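Poly(3-hydroxyalkanoate) polymerase subunit PhaC (PDB 5HZ2) polymerizes (R)-3-hydroxybutyryl-CoA into polyhydroxybutyrate, an intracellular energy reserve, and is represented here by its C-terminal domain. Local coordinates at residues A132-H137 against C258-D263. Residues are numbered along the deposited sequence; the frame is centred on the assembly and turned at random.
Sequences AARGEH and CGVPVD
Arg134 turns its CG away from its own carbonyl carbon (chi1 -64°) and then runs fully extended to NE, a straight arm that carries the guanidinium across to Cys258, in the type I' turn of the hairpin formed by strands 256-257 and 260-261. There Arg134 NH2 donates a nearly straight hydrogen bond to Cys258 O, 3.2 Å long with an angle of 162° at the hydrogen. The carbonyl oxygen meets the guanidinium at its edge, in plane, and offers a lone pair. A water makes a second link, accepting from Arg134 NE at 2.9 Å and donating to Cys258 O, so one carbonyl is gripped twice and the rotation of the guanidinium is restrained. Arg134 NH2 also passes 3.4 Å from Cys258 CB, and is shared with Glu93 OE2 of helix 88-107, its salt-bridge partner. One residue earlier, Ala133 CB packs against Val260, 3.8 Å from its CB and 3.9 Å from its CG2. Directly after these two residues, Gly135 N bonds back to Ala132 O in the Schellman motif that closes helix 119-133. The contact lies at the surface of the alpha/beta hydrolase domain, away from the predicted active-site Cys118 near the other end of the same helix. It joins that helix's C-terminal end to the hairpin: Cys258 and Val260 rest on Val130, while Arg134 lies on Ile97 of helix 88-107, and Cys258 on Ile92 and Glu93.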
loop_
_atom_site.group_PDB
_atom_site.type_symbol
_atom_site.label_atom_id
_atom_site.label_comp_id
_atom_site.label_asym_id
_atom_site.label_seq_id
_atom_site.Cartn_x
_atom_site.Cartn_y
_atom_site.Cartn_z
ATOM N N ALA A 132 -36.444 -11.258 -6.860
ATOM C CA ALA A 132 -37.160 -10.031 -6.514
ATOM C C ALA A 132 -37.710 -9.325 -7.739
ATOM O O ALA A 132 -38.823 -8.806 -7.696
ATOM C CB ALA A 132 -36.316 -9.072 -5.735
ATOM N N ALA A 133 -36.961 -9.307 -8.830
ATOM C CA ALA A 133 -37.492 -8.797 -10.108
ATOM C C ALA A 133 -38.644 -9.632 -10.652
ATOM O O ALA A 133 -39.409 -9.101 -11.439
ATOM C CB ALA A 133 -36.411 -8.703 -11.162
ATOM N N ARG A 134 -38.755 -10.911 -10.279
ATOM C CA ARG A 134 -39.938 -11.724 -10.569
ATOM C C ARG A 134 -41.069 -11.505 -9.557
ATOM O O ARG A 134 -42.125 -12.128 -9.650
ATOM C CB ARG A 134 -39.564 -13.213 -10.622
ATOM C CG ARG A 134 -38.602 -13.589 -11.747
ATOM C CD ARG A 134 -38.205 -15.061 -11.698
ATOM N NE ARG A 134 -37.241 -15.417 -12.745
ATOM C CZ ARG A 134 -36.590 -16.579 -12.800
ATOM N NH1 ARG A 134 -36.770 -17.520 -11.893
ATOM N NH2 ARG A 134 -35.708 -16.776 -13.749
ATOM N N GLY A 135 -40.875 -10.638 -8.585
ATOM C CA GLY A 135 -41.865 -10.412 -7.570
ATOM C C GLY A 135 -41.886 -11.444 -6.481
ATOM O O GLY A 135 -42.845 -11.473 -5.768
ATOM N N GLU A 136 -40.797 -12.232 -6.272
ATOM C CA GLU A 136 -40.754 -13.253 -5.266
ATOM C C GLU A 136 -39.747 -12.930 -4.174
ATOM O O GLU A 136 -38.677 -12.344 -4.445
ATOM C CB GLU A 136 -40.404 -14.594 -5.865
ATOM C CG GLU A 136 -41.362 -15.142 -6.895
ATOM C CD GLU A 136 -40.802 -16.366 -7.574
ATOM O OE1 GLU A 136 -40.573 -17.395 -6.900
ATOM O OE2 GLU A 136 -40.586 -16.311 -8.809
ATOM N N HIS A 137 -40.118 -13.248 -2.939
ATOM C CA HIS A 137 -39.349 -12.805 -1.770
ATOM C C HIS A 137 -39.237 -13.917 -0.763
ATOM O O HIS A 137 -39.748 -13.811 0.334
ATOM C CB HIS A 137 -39.966 -11.542 -1.154
ATOM C CG HIS A 137 -40.073 -10.403 -2.128
ATOM N ND1 HIS A 137 -39.014 -9.563 -2.418
ATOM C CD2 HIS A 137 -41.103 -9.993 -2.918
ATOM C CE1 HIS A 137 -39.395 -8.674 -3.326
ATOM N NE2 HIS A 137 -40.653 -8.919 -3.645
ATOM N N CYS A 258 -31.004 -14.738 -16.053
ATOM C CA CYS A 258 -32.230 -15.563 -16.066
ATOM C C CYS A 258 -33.435 -14.713 -16.500
ATOM O O CYS A 258 -34.492 -14.732 -15.868
ATOM C CB CYS A 258 -32.482 -16.182 -14.704
ATOM S SG CYS A 258 -31.157 -17.338 -14.226
ATOM N N GLY A 259 -33.217 -13.889 -17.492
ATOM C CA GLY A 259 -34.293 -13.023 -18.035
ATOM C C GLY A 259 -34.611 -11.690 -17.388
ATOM O O GLY A 259 -35.476 -10.972 -17.892
ATOM N N VAL A 260 -33.961 -11.310 -16.285
ATOM C CA VAL A 260 -34.307 -10.068 -15.586
ATOM C C VAL A 260 -33.056 -9.276 -15.266
ATOM O O VAL A 260 -31.951 -9.875 -15.132
ATOM C CB VAL A 260 -35.149 -10.329 -14.314
ATOM C CG1 VAL A 260 -36.519 -10.923 -14.673
ATOM C CG2 VAL A 260 -34.436 -11.240 -13.306
ATOM N N PRO A 261 -33.196 -7.948 -15.118
ATOM C CA PRO A 261 -32.021 -7.188 -14.712
ATOM C C PRO A 261 -31.718 -7.461 -13.248
ATOM O O PRO A 261 -32.620 -7.666 -12.467
ATOM C CB PRO A 261 -32.439 -5.713 -14.868
ATOM C CG PRO A 261 -33.775 -5.772 -15.633
ATOM C CD PRO A 261 -34.386 -7.067 -15.239
ATOM N N VAL A 262 -30.438 -7.449 -12.911
ATOM C CA VAL A 262 -30.015 -7.685 -11.541
ATOM C C VAL A 262 -29.780 -6.351 -10.873
ATOM O O VAL A 262 -28.910 -5.575 -11.291
ATOM C CB VAL A 262 -28.678 -8.481 -11.537
ATOM C CG1 VAL A 262 -28.115 -8.544 -10.149
ATOM C CG2 VAL A 262 -28.925 -9.850 -12.046
ATOM N N ASP A 263 -30.560 -6.112 -9.824
ATOM C CA ASP A 263 -30.422 -4.959 -8.952
ATOM C C ASP A 263 -30.317 -5.482 -7.539
ATOM O O ASP A 263 -31.273 -5.968 -6.951
ATOM C CB ASP A 263 -31.595 -3.984 -9.111
ATOM C CG ASP A 263 -31.480 -2.755 -8.160
ATOM O OD1 ASP A 263 -30.498 -2.604 -7.336
ATOM O OD2 ASP A 263 -32.374 -1.876 -8.281
HETATM O O HOH W 1 -37.507 -14.149 -15.305
#